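Side-chain contacts in guanine nucleotide exchange protein (Legionella pneumophila, PDB 1XSZ), which probably acts as a guanine nucleotide exchange factor for ADP-ribosylation factors, its Sec7 active site being covered by a C-terminal capping domain: residues 313-318 with 337-342; 230-233 with 238-241; 103-108 with 297-302; 222-227 with 243-248; 56-61 with 323-328. All coordinates share one frame; numbering follows the deposited sequence. Where two conformers were deposited one is given.

Contact 1 (313-318 with 337-342); sequences AAADFS and KAYDNQ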
# COMPACT_ATOMS: atom_id res chain seq x y z
N ALA A 313 0.08 -1.73 20.81
CA ALA A 313 -0.21 -0.41 20.28
C ALA A 313 -1.70 -0.30 19.95
O ALA A 313 -2.36 0.67 20.32
CB ALA A 313 0.64 -0.14 19.04
N ALA A 314 -2.24 -1.30 19.26
CA ALA A 314 -3.65 -1.29 18.89
C ALA A 314 -4.57 -1.29 20.12
O ALA A 314 -5.58 -0.59 20.15
CB ALA A 314 -3.96 -2.49 17.99
N ALA A 315 -4.20 -2.08 21.12
CA ALA A 315 -5.00 -2.18 22.34
C ALA A 315 -4.96 -0.92 23.20
O ALA A 315 -5.85 -0.71 24.01
CB ALA A 315 -4.54 -3.37 23.16
N ASP A 316 -3.94 -0.08 23.01
CA ASP A 316 -3.82 1.14 23.80
C ASP A 316 -4.84 2.21 23.43
O ASP A 316 -5.03 3.17 24.17
CB ASP A 316 -2.40 1.71 23.69
CG ASP A 316 -1.43 1.04 24.66
OD1 ASP A 316 -1.90 0.31 25.55
OD2 ASP A 316 -0.21 1.26 24.53
N PHE A 317 -5.49 2.06 22.28
CA PHE A 317 -6.52 3.01 21.87
C PHE A 317 -7.81 2.68 22.61
O PHE A 317 -8.09 1.51 22.86
CB PHE A 317 -6.84 2.90 20.37
CG PHE A 317 -5.82 3.51 19.46
CD1 PHE A 317 -4.67 2.81 19.10
CD2 PHE A 317 -6.03 4.77 18.92
CE1 PHE A 317 -3.75 3.36 18.21
CE2 PHE A 317 -5.12 5.33 18.02
CZ PHE A 317 -3.98 4.62 17.67
N SER A 318 -8.58 3.70 22.96
CA SER A 318 -9.86 3.47 23.61
C SER A 318 -10.76 2.97 22.48
O SER A 318 -11.60 2.09 22.67
CB SER A 318 -10.42 4.77 24.19
OG SER A 318 -11.72 4.57 24.72
N LYS A 337 -6.10 -12.94 18.69
CA LYS A 337 -5.80 -13.44 20.03
C LYS A 337 -4.82 -12.54 20.77
O LYS A 337 -4.99 -12.27 21.95
CB LYS A 337 -5.26 -14.87 19.95
CG LYS A 337 -6.35 -15.90 19.63
CD LYS A 337 -5.82 -17.32 19.67
CE LYS A 337 -4.89 -17.61 18.51
NZ LYS A 337 -4.50 -19.05 18.48
N ALA A 338 -3.79 -12.06 20.07
CA ALA A 338 -2.81 -11.19 20.71
C ALA A 338 -3.47 -9.90 21.18
O ALA A 338 -3.22 -9.42 22.29
CB ALA A 338 -1.67 -10.88 19.74
N TYR A 339 -4.33 -9.34 20.34
CA TYR A 339 -5.04 -8.11 20.67
C TYR A 339 -5.97 -8.34 21.85
O TYR A 339 -5.99 -7.55 22.80
CB TYR A 339 -5.83 -7.63 19.45
CG TYR A 339 -6.75 -6.46 19.70
CD1 TYR A 339 -6.26 -5.15 19.73
CD2 TYR A 339 -8.12 -6.66 19.88
CE1 TYR A 339 -7.12 -4.07 19.92
CE2 TYR A 339 -8.98 -5.59 20.06
CZ TYR A 339 -8.48 -4.30 20.08
OH TYR A 339 -9.35 -3.24 20.23
N ASP A 340 -6.75 -9.42 21.81
CA ASP A 340 -7.67 -9.70 22.91
C ASP A 340 -6.92 -9.92 24.22
O ASP A 340 -7.40 -9.52 25.29
CB ASP A 340 -8.53 -10.93 22.60
CG ASP A 340 -9.63 -10.64 21.59
OD1 ASP A 340 -9.86 -9.47 21.23
OD2 ASP A 340 -10.28 -11.62 21.15
N ASN A 341 -5.75 -10.55 24.15
CA ASN A 341 -4.96 -10.79 25.35
C ASN A 341 -4.48 -9.47 25.93
O ASN A 341 -4.49 -9.28 27.15
CB ASN A 341 -3.77 -11.70 25.04
CG ASN A 341 -4.19 -13.13 24.77
OD1 ASN A 341 -5.28 -13.55 25.18
ND2 ASN A 341 -3.34 -13.89 24.10
N GLN A 342 -4.08 -8.54 25.07
CA GLN A 342 -3.63 -7.24 25.56
C GLN A 342 -4.81 -6.49 26.19
O GLN A 342 -4.65 -5.82 27.21
CB GLN A 342 -3.01 -6.42 24.44
CG GLN A 342 -1.67 -6.94 23.93
CD GLN A 342 -0.65 -7.13 25.04
OE1 GLN A 342 -0.55 -6.32 25.96
NE2 GLN A 342 0.12 -8.22 24.96
O HOH W 1 -8.31 -0.88 20.48

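Contact 2 (230-233 with 238-241); sequences VNIN and GIGD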
# COMPACT_ATOMS: atom_id res chain seq x y z
N VAL A 230 10.99 12.60 21.10
CA VAL A 230 9.91 12.20 21.99
C VAL A 230 9.80 10.68 21.96
O VAL A 230 9.77 10.07 20.89
CB VAL A 230 8.56 12.81 21.54
CG1 VAL A 230 7.43 12.29 22.43
CG2 VAL A 230 8.63 14.33 21.61
N ASN A 231 9.76 10.06 23.14
CA ASN A 231 9.65 8.61 23.22
C ASN A 231 8.23 8.18 22.89
O ASN A 231 7.26 8.76 23.39
CB ASN A 231 10.03 8.11 24.62
CG ASN A 231 10.25 6.61 24.66
OD1 ASN A 231 9.40 5.83 24.24
ND2 ASN A 231 11.40 6.20 25.18
N ILE A 232 8.12 7.17 22.05
CA ILE A 232 6.83 6.65 21.62
C ILE A 232 5.98 6.13 22.78
O ILE A 232 4.76 6.04 22.66
CB ILE A 232 7.03 5.53 20.57
CG1 ILE A 232 5.69 5.13 19.97
CG2 ILE A 232 7.75 4.35 21.20
CD1 ILE A 232 5.02 6.24 19.19
N ASN A 233 6.60 5.81 23.91
CA ASN A 233 5.83 5.32 25.04
C ASN A 233 4.94 6.40 25.65
O ASN A 233 4.12 6.11 26.52
CB ASN A 233 6.74 4.71 26.12
CG ASN A 233 7.78 5.67 26.62
OD1 ASN A 233 7.51 6.85 26.81
ND2 ASN A 233 8.99 5.17 26.85
N GLY A 238 1.68 1.25 27.15
CA GLY A 238 1.82 -0.19 27.21
C GLY A 238 3.17 -0.74 26.78
O GLY A 238 3.78 -1.54 27.49
N ILE A 239 3.65 -0.30 25.62
CA ILE A 239 4.93 -0.77 25.09
C ILE A 239 6.08 -0.58 26.08
O ILE A 239 5.93 0.10 27.10
CB ILE A 239 5.28 -0.07 23.77
CG1 ILE A 239 5.46 1.43 24.00
CG2 ILE A 239 4.19 -0.33 22.74
CD1 ILE A 239 5.84 2.20 22.76
N GLY A 240 7.22 -1.17 25.77
CA GLY A 240 8.37 -1.07 26.65
C GLY A 240 9.02 0.30 26.70
O GLY A 240 8.47 1.28 26.21
N ASP A 241 10.19 0.35 27.33
CA ASP A 241 10.94 1.60 27.46
C ASP A 241 12.13 1.57 26.50
O ASP A 241 12.90 2.53 26.42
CB ASP A 241 11.44 1.76 28.89
CG ASP A 241 10.32 1.71 29.92
OD1 ASP A 241 10.61 1.83 31.13
OD2 ASP A 241 9.15 1.53 29.52
O HOH W 2 9.95 3.03 24.59

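Contact 3 (103-108 with 297-302); sequences PGEAQK and IIQPGQ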
# COMPACT_ATOMS: atom_id res chain seq x y z
N PRO A 103 -3.90 -1.88 -3.29
CA PRO A 103 -3.76 -1.77 -1.83
C PRO A 103 -4.29 -0.41 -1.39
O PRO A 103 -4.29 0.55 -2.17
CB PRO A 103 -2.26 -1.91 -1.61
CG PRO A 103 -1.66 -1.44 -2.91
CD PRO A 103 -2.58 -2.04 -3.93
N GLY A 104 -4.76 -0.32 -0.15
CA GLY A 104 -5.28 0.93 0.36
C GLY A 104 -4.25 1.64 1.22
O GLY A 104 -4.60 2.46 2.06
N GLU A 105 -2.98 1.31 1.01
CA GLU A 105 -1.87 1.88 1.77
C GLU A 105 -0.99 2.68 0.82
O GLU A 105 -0.58 2.18 -0.23
CB GLU A 105 -1.07 0.77 2.43
CG GLU A 105 -1.90 -0.07 3.39
CD GLU A 105 -1.22 -1.37 3.73
OE1 GLU A 105 -0.19 -1.35 4.43
OE2 GLU A 105 -1.71 -2.43 3.29
N ALA A 106 -0.66 3.90 1.22
CA ALA A 106 0.14 4.81 0.41
C ALA A 106 1.45 4.30 -0.15
O ALA A 106 1.71 4.44 -1.35
CB ALA A 106 0.38 6.10 1.19
N GLN A 107 2.30 3.71 0.69
CA GLN A 107 3.59 3.25 0.19
C GLN A 107 3.47 2.11 -0.80
O GLN A 107 4.28 2.00 -1.72
CB GLN A 107 4.51 2.86 1.35
CG GLN A 107 4.92 4.06 2.20
CD GLN A 107 6.02 3.74 3.20
OE1 GLN A 107 6.46 4.61 3.95
NE2 GLN A 107 6.47 2.49 3.20
N LYS A 108 2.45 1.27 -0.64
CA LYS A 108 2.24 0.15 -1.56
C LYS A 108 1.75 0.68 -2.90
O LYS A 108 2.20 0.22 -3.96
CB LYS A 108 1.25 -0.84 -0.96
CG LYS A 108 1.85 -1.61 0.21
CD LYS A 108 0.84 -2.56 0.83
CE LYS A 108 1.48 -3.36 1.95
NZ LYS A 108 0.45 -4.15 2.70
N ILE A 297 -3.46 2.22 10.67
CA ILE A 297 -3.18 0.84 10.29
C ILE A 297 -1.91 0.41 11.01
O ILE A 297 -0.85 1.02 10.84
CB ILE A 297 -2.99 0.70 8.75
CG1 ILE A 297 -4.27 1.14 8.03
CG2 ILE A 297 -2.66 -0.75 8.41
CD1 ILE A 297 -4.16 1.14 6.51
N ILE A 298 -2.03 -0.64 11.82
CA ILE A 298 -0.91 -1.15 12.61
C ILE A 298 -0.56 -2.56 12.15
O ILE A 298 -1.42 -3.44 12.13
CB ILE A 298 -1.29 -1.18 14.11
CG1 ILE A 298 -1.70 0.22 14.55
CG2 ILE A 298 -0.12 -1.69 14.93
CD1 ILE A 298 -2.19 0.31 15.99
N GLN A 299 0.70 -2.76 11.78
CA GLN A 299 1.15 -4.06 11.29
C GLN A 299 2.40 -4.56 11.98
O GLN A 299 3.37 -3.83 12.12
CB GLN A 299 1.41 -3.98 9.78
CG GLN A 299 0.21 -3.52 8.98
CD GLN A 299 0.55 -3.20 7.54
OE1 GLN A 299 1.70 -2.91 7.20
NE2 GLN A 299 -0.46 -3.22 6.68
N PRO A 300 2.39 -5.82 12.41
CA PRO A 300 3.58 -6.38 13.07
C PRO A 300 4.61 -6.78 12.02
O PRO A 300 4.24 -7.17 10.91
CB PRO A 300 3.03 -7.58 13.82
CG PRO A 300 1.92 -8.05 12.91
CD PRO A 300 1.26 -6.76 12.47
N GLY A 301 5.89 -6.68 12.37
CA GLY A 301 6.94 -7.07 11.45
C GLY A 301 7.11 -8.57 11.46
O GLY A 301 6.39 -9.27 12.17
N GLN A 302 8.07 -9.08 10.69
CA GLN A 302 8.30 -10.52 10.63
C GLN A 302 9.11 -11.08 11.79
O GLN A 302 9.04 -12.28 12.07
CB GLN A 302 8.98 -10.89 9.31
CG GLN A 302 10.33 -10.23 9.08
CD GLN A 302 10.99 -10.70 7.80
OE1 GLN A 302 11.29 -11.88 7.64
NE2 GLN A 302 11.21 -9.77 6.88
O HOH W 3 2.26 -4.54 5.00

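Contact 4 (222-227 with 243-248); sequences DSFLHS and VKTTVD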
# COMPACT_ATOMS: atom_id res chain seq x y z
N ASP A 222 -1.05 11.48 16.24
CA ASP A 222 -1.05 12.46 15.17
C ASP A 222 0.04 13.51 15.40
O ASP A 222 0.79 13.85 14.48
CB ASP A 222 -2.44 13.11 15.07
CG ASP A 222 -2.60 13.97 13.84
OD1 ASP A 222 -1.93 13.69 12.82
OD2 ASP A 222 -3.41 14.92 13.88
N SER A 223 0.13 14.00 16.63
CA SER A 223 1.12 15.00 16.99
C SER A 223 2.54 14.44 16.91
O SER A 223 3.48 15.13 16.52
CB SER A 223 0.86 15.53 18.40
OG SER A 223 1.84 16.47 18.78
N PHE A 224 2.69 13.17 17.28
CA PHE A 224 3.98 12.51 17.26
C PHE A 224 4.64 12.52 15.88
O PHE A 224 5.86 12.53 15.77
CB PHE A 224 3.83 11.07 17.76
CG PHE A 224 5.14 10.35 17.96
CD1 PHE A 224 5.75 9.67 16.91
CD2 PHE A 224 5.77 10.37 19.20
CE1 PHE A 224 6.96 9.02 17.09
CE2 PHE A 224 6.98 9.72 19.39
CZ PHE A 224 7.58 9.04 18.34
N LEU A 225 3.81 12.54 14.83
CA LEU A 225 4.32 12.55 13.47
C LEU A 225 5.29 13.69 13.18
O LEU A 225 6.23 13.53 12.40
CB LEU A 225 3.16 12.61 12.48
CG LEU A 225 2.32 11.33 12.40
CD1 LEU A 225 1.10 11.57 11.54
CD2 LEU A 225 3.17 10.20 11.83
N HIS A 226 5.07 14.84 13.80
CA HIS A 226 5.96 15.98 13.58
C HIS A 226 6.72 16.36 14.84
O HIS A 226 7.12 17.51 15.02
CB HIS A 226 5.16 17.19 13.07
CG HIS A 226 4.14 17.70 14.04
ND1 HIS A 226 3.00 16.99 14.36
CD2 HIS A 226 4.07 18.85 14.74
CE1 HIS A 226 2.28 17.68 15.22
NE2 HIS A 226 2.91 18.82 15.47
N SER A 227 6.93 15.38 15.72
CA SER A 227 7.65 15.62 16.97
C SER A 227 9.13 15.30 16.81
O SER A 227 9.54 14.65 15.84
CB SER A 227 7.07 14.75 18.09
OG SER A 227 7.37 13.38 17.87
N VAL A 243 11.79 1.00 23.10
CA VAL A 243 11.28 1.07 21.74
C VAL A 243 11.73 2.36 21.06
O VAL A 243 11.46 3.46 21.54
CB VAL A 243 9.73 1.01 21.71
CG1 VAL A 243 9.23 1.10 20.28
CG2 VAL A 243 9.26 -0.28 22.35
N LYS A 244 12.42 2.21 19.94
CA LYS A 244 12.90 3.35 19.18
C LYS A 244 11.96 3.55 18.00
O LYS A 244 11.26 2.62 17.59
CB LYS A 244 14.32 3.10 18.67
CG LYS A 244 14.44 1.93 17.70
CD LYS A 244 15.83 1.85 17.09
CE LYS A 244 15.91 0.73 16.07
NZ LYS A 244 17.24 0.67 15.40
N THR A 245 11.94 4.76 17.46
CA THR A 245 11.07 5.06 16.33
C THR A 245 11.71 5.92 15.26
O THR A 245 12.62 6.70 15.53
CB THR A 245 9.79 5.79 16.79
OG1 THR A 245 10.16 6.98 17.51
CG2 THR A 245 8.95 4.90 17.68
N THR A 246 11.22 5.74 14.04
CA THR A 246 11.65 6.52 12.89
C THR A 246 10.33 6.86 12.22
O THR A 246 9.38 6.07 12.27
CB THR A 246 12.55 5.72 11.92
OG1 THR A 246 11.86 4.54 11.47
CG2 THR A 246 13.85 5.32 12.60
N VAL A 247 10.26 8.04 11.61
CA VAL A 247 9.04 8.46 10.94
C VAL A 247 9.27 8.76 9.47
O VAL A 247 10.16 9.53 9.12
CB VAL A 247 8.44 9.72 11.60
CG1 VAL A 247 7.19 10.17 10.84
CG2 VAL A 247 8.11 9.44 13.06
N ASP A 248 8.48 8.12 8.62
CA ASP A 248 8.55 8.32 7.18
C ASP A 248 7.53 9.39 6.84
O ASP A 248 6.32 9.15 6.93
CB ASP A 248 8.19 7.04 6.42
CG ASP A 248 9.40 6.20 6.09
OD1 ASP A 248 10.16 5.85 7.01
OD2 ASP A 248 9.59 5.89 4.89

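Contact 5 (56-61 with 323-328); sequences DLEAVG and NFKATY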
# COMPACT_ATOMS: atom_id res chain seq x y z
N ASP A 56 -6.64 -15.03 -4.88
CA ASP A 56 -7.10 -13.94 -4.03
C ASP A 56 -6.29 -12.75 -4.54
O ASP A 56 -5.10 -12.62 -4.23
CB ASP A 56 -6.76 -14.26 -2.57
CG ASP A 56 -7.00 -13.09 -1.63
OD1 ASP A 56 -6.91 -13.30 -0.40
OD2 ASP A 56 -7.27 -11.96 -2.10
N LEU A 57 -6.93 -11.88 -5.32
CA LEU A 57 -6.22 -10.75 -5.89
C LEU A 57 -5.82 -9.68 -4.89
O LEU A 57 -4.91 -8.90 -5.16
CB LEU A 57 -7.04 -10.14 -7.03
CG LEU A 57 -7.22 -11.10 -8.22
CD1 LEU A 57 -7.99 -10.41 -9.33
CD2 LEU A 57 -5.85 -11.57 -8.72
N GLU A 58 -6.48 -9.64 -3.74
CA GLU A 58 -6.08 -8.67 -2.73
C GLU A 58 -4.70 -9.11 -2.25
O GLU A 58 -3.80 -8.29 -2.09
CB GLU A 58 -7.08 -8.63 -1.56
CG GLU A 58 -8.50 -8.30 -2.00
CD GLU A 58 -9.35 -7.75 -0.87
OE1 GLU A 58 -9.08 -8.08 0.30
OE2 GLU A 58 -10.29 -6.98 -1.16
N ALA A 59 -4.54 -10.42 -2.05
CA ALA A 59 -3.28 -10.99 -1.60
C ALA A 59 -2.20 -10.86 -2.68
O ALA A 59 -1.04 -10.63 -2.36
CB ALA A 59 -3.46 -12.45 -1.22
N VAL A 60 -2.59 -11.01 -3.94
CA VAL A 60 -1.63 -10.87 -5.04
C VAL A 60 -1.13 -9.43 -5.06
O VAL A 60 0.08 -9.17 -5.16
CB VAL A 60 -2.29 -11.20 -6.39
CG1 VAL A 60 -1.38 -10.80 -7.54
CG2 VAL A 60 -2.57 -12.70 -6.47
N GLY A 61 -2.06 -8.48 -4.97
CA GLY A 61 -1.70 -7.08 -4.98
C GLY A 61 -0.83 -6.73 -3.79
O GLY A 61 0.10 -5.92 -3.89
N ASN A 323 -11.20 -3.54 11.74
CA ASN A 323 -10.91 -4.73 10.96
C ASN A 323 -9.60 -5.39 11.34
O ASN A 323 -8.61 -4.71 11.65
CB ASN A 323 -10.83 -4.39 9.47
CG ASN A 323 -12.02 -3.59 8.99
OD1 ASN A 323 -13.17 -4.01 9.13
ND2 ASN A 323 -11.75 -2.42 8.40
N PHE A 324 -9.60 -6.72 11.32
CA PHE A 324 -8.41 -7.52 11.59
C PHE A 324 -8.17 -8.29 10.30
O PHE A 324 -9.10 -8.91 9.77
CB PHE A 324 -8.67 -8.56 12.68
CG PHE A 324 -9.03 -7.98 14.01
CD1 PHE A 324 -8.05 -7.73 14.96
CD2 PHE A 324 -10.36 -7.73 14.33
CE1 PHE A 324 -8.39 -7.25 16.22
CE2 PHE A 324 -10.71 -7.25 15.59
CZ PHE A 324 -9.72 -7.01 16.54
N LYS A 325 -6.94 -8.28 9.79
CA LYS A 325 -6.63 -9.00 8.56
C LYS A 325 -5.24 -9.60 8.68
O LYS A 325 -4.32 -8.98 9.22
CB LYS A 325 -6.70 -8.07 7.35
CG LYS A 325 -6.66 -8.79 6.00
CD LYS A 325 -6.73 -7.80 4.85
CE LYS A 325 -7.15 -8.48 3.56
NZ LYS A 325 -7.31 -7.50 2.46
N ALA A 326 -5.08 -10.81 8.17
CA ALA A 326 -3.80 -11.49 8.21
C ALA A 326 -2.71 -10.71 7.49
O ALA A 326 -2.99 -9.91 6.59
CB ALA A 326 -3.93 -12.87 7.57
N THR A 327 -1.47 -10.92 7.90
CA THR A 327 -0.35 -10.30 7.22
C THR A 327 0.30 -11.47 6.50
O THR A 327 -0.13 -12.61 6.65
CB THR A 327 0.69 -9.67 8.17
OG1 THR A 327 1.30 -10.70 8.96
CG2 THR A 327 0.04 -8.63 9.08
N TYR A 328 1.33 -11.20 5.71
CA TYR A 328 2.01 -12.27 5.00
C TYR A 328 2.58 -13.30 5.96
O TYR A 328 2.67 -14.49 5.64
CB TYR A 328 3.14 -11.67 4.15
CG TYR A 328 3.77 -12.65 3.18
CD1 TYR A 328 3.06 -13.14 2.09
CD2 TYR A 328 5.09 -13.07 3.34
CE1 TYR A 328 3.64 -14.01 1.17
CE2 TYR A 328 5.69 -13.94 2.43
CZ TYR A 328 4.96 -14.41 1.35
OH TYR A 328 5.54 -15.25 0.42

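Contact 1 (313-318 with 337-342)
Ala315 and Gln342 mark the nearest approach of the two backbones, 6.2 Å between their CA atoms, where the C-terminal part of helix 306-315 lies beside helix 332-351. Two small residues on the first helix let the second come close. The CB atoms of Ala315 and Gln342 touch at 3.6 Å, and beyond that point the glutamine chain bends at its second torsion (chi2 -54°) and touches Ala311 and Lys312 of helix 306-315. One turn back, Tyr339 reaches across with its ring. Its CG stands anti to the backbone N (chi1 173°), which sends the aromatic group out from its own helix to the backbone of Ala314 and Ala315. The carbonyl carbon of Ala314 lies at the ring edge, close to its plane, and CD1 rests 3.9 Å from Ala314 CB. Tyr339 CE1 also comes within 3.7 Å of Ala315 CA. No direct hydrogen bond joins the segments. A water in the ring plane does so instead, bonded to Tyr339 OH at 2.6 Å and to Ala314 O at 2.8 Å, so the phenol hydroxyl and a helix carbonyl are linked within largely buried surroundings. Lys343 adds a bond to the carbonyl of Ala315. Around this helix pair, Ala314 and Ala338 both rest on Tyr205 of strand 204-208, Tyr339 makes a T-shaped ring contact with Phe324 of strand 323-325, and Phe317 turns to Thr217, Phe218 and Leu221 of helix 216-224.

Contact 2 (230-233 with 238-241)
Ile232 and Ile239 meet at about a right angle, the CD1 end of Ile239 pressing on the CG2 branch of Ile232 at 3.3 Å, tighter than usual for two methyl groups. Ile239 CG1 occupies the crowded position between its backbone N and carbonyl carbon (chi1 63°), and chi2 is extended, which places CD1 against Ile232 and the backbone of Asn233. There CD1 lies 3.9 Å from Asn233 CA, while Ile239 CG1 is 4.1 Å from Asn233 CB. Asn233 in turn sets its CB 3.8 Å from Gly240 O, and its ND2 lies 4.1 Å from Asp241 CA. A water bonded to Gly240 O at 2.8 Å also contacts Asn231 OD1, bridging the two segments, although the position of that amide oxygen is less certain. Ile232 also packs on Phe224 and on Val243 and Thr245 of strand 243-248. Asn231 OD1 accepts from Asn233 N at 2.8 Å, again subject to that uncertainty. The geometry fits an Asx turn, though the place of Asn231 OD1 is less sure, leading into a short 3-10 segment, here in the loop that joins helix 216-224 to strand 243-248 in the capping domain.

Contact 3 (103-108 with 297-302)
Glu105 lays its CG against the CD1 methyl of Ile297, 4.0 Å away, and then extends its carboxylate past it to Gln299. There Gln299 NE2 donates to Glu105 OE1 over 2.9 Å, a bent bond with an N-H...O angle of 141°. The amide comes from above the carboxylate, 47° out of its plane, and the two flat groups stand nearly perpendicular, 80° apart. Both atoms of this bond have further partners: OE1 also accepts from Gln278 NE2, and Gln299 NE2 also donates to Pro203 O. The other carboxylate oxygen, OE2, is held by Lys108 NZ at 2.8 Å from its syn side, though well out of the carboxylate plane, a salt bridge at the start of helix 106-123. Lys108, fully extended, has a second salt bridge with Asp62, and its NZ also donates to a water at 3.0 Å. That water donates a hydrogen bond to Gln299 OE1 at 2.8 Å, so the glutamine amide is tied at both ends. Tyr280 and Arg295 bind backbone atoms of Ala106 and Gly104. Glu105, at the N-cap of a Sec7-domain helix, meets Ile297 and Gln299 on the antiparallel sheet of the capping domain. By family, it probably sits where Sec7 domains carry the glutamic finger that reaches into the nucleotide site of Arf; its bonds from Gln299 and Gln278 are consistent with a cap over the active site that would probably hinder Arf entry.

Contact 4 (222-227 with 243-248)
The backbones come nearest at Leu225 and Val247, 6.7 Å between CA atoms, where the type I turn from Phe224 to Ser227, at the C-terminal part of helix 216-224, lies beside strand 243-248. Phe224 supplies the long reach. Its first torsion, near 180° (chi1 -172°), carries the ring to the strand, and its CZ corner meets Thr245 OG1 at 3.4 Å. The two side chains come from opposite directions, and the hydroxyl oxygen lies at the ring edge, close to its plane, which suits contact with the slightly positive C-H groups there. Val247 uses both branches nearer the turn. CG2 approaches Phe224 CE1 at 4.2 Å, while CG1 lies 4.1 Å from Leu225 CD2, these two side chains crossing at roughly a right angle, and rests on Leu225 O at 3.8 Å. The turn itself is fastened by Ser227, whose OG donates to Phe224 O at 2.7 Å and whose backbone N gives the same carbonyl a second bond. This places the serine hydroxyl over one face of the Phe224 ring, 3.6 Å above its plane and toward the rim. Phe224 further packs on Ile264 of strand 260-268 and on Val235. Built mainly by Phe224, Leu225 and Val247, with the Thr245 hydroxyl at the ring edge, this is a helix packed on one face of the capping domain's antiparallel sheet, at its outermost strand 243-248.

Contact 5 (56-61 with 323-328)
Lys325 NZ is gripped by Glu58 OE1 in a salt bridge of 2.9 Å and by the backbone carbonyl of Thr201. A chi1 of -168° swings the lysine CG away from the backbone N, and the chain stays extended to its end, reaching from strand to helix almost at full length. Its ammonium meets the glutamate oxygen from above the carboxylate, 37° out of that plane, and the CE methylene follows at 3.8 Å from the same OE1. Glu58 belongs to the first turn of helix 57-64 in the Sec7 domain, whereas Lys325 stands on strand 323-325, an outermost strand of the capping domain's sheet that pairs with strand 204-208. The helix start is a classical N-cap: Asp56 OD2 accepts from Ala59 N at 3.1 Å, a fairly straight bond of 162°, and weakly from Glu58 N. Asp56 OD2 also lies 6.4 Å from Lys325 NZ, too far for a bond but near enough that its charge may add to the attraction. The Glu58 side chain touches Lys101 and Val199. Further along segment 323-328, Tyr328 packs on Pro22, Lys23 and Ile26 of helix 22-35.

Contacts 3 and 5, with centres 10 Å apart, join the Sec7 range to the capping range; contacts 1, 2 and 4 lie within the capping range alone. Along the chain 56-61 and then 103-108 come first. Contact 2 falls between the segments of contact 4, both between those of contact 3, and contact 3 between those of contact 5, whose segments alternate with those of contact 1. Contacts 3, 4 and 5 reach one antiparallel sheet, 4 and 5 at its outermost strands, centres 26 Å apart. Contact 2 touches contacts 4 and 1; contact 3 touches contact 1 (Ile298 on Ala314) and contact 5 (Pro300 on Thr327). Of the two interdomain contacts, contact 3 probably sits where the cap covers the Sec7 active site.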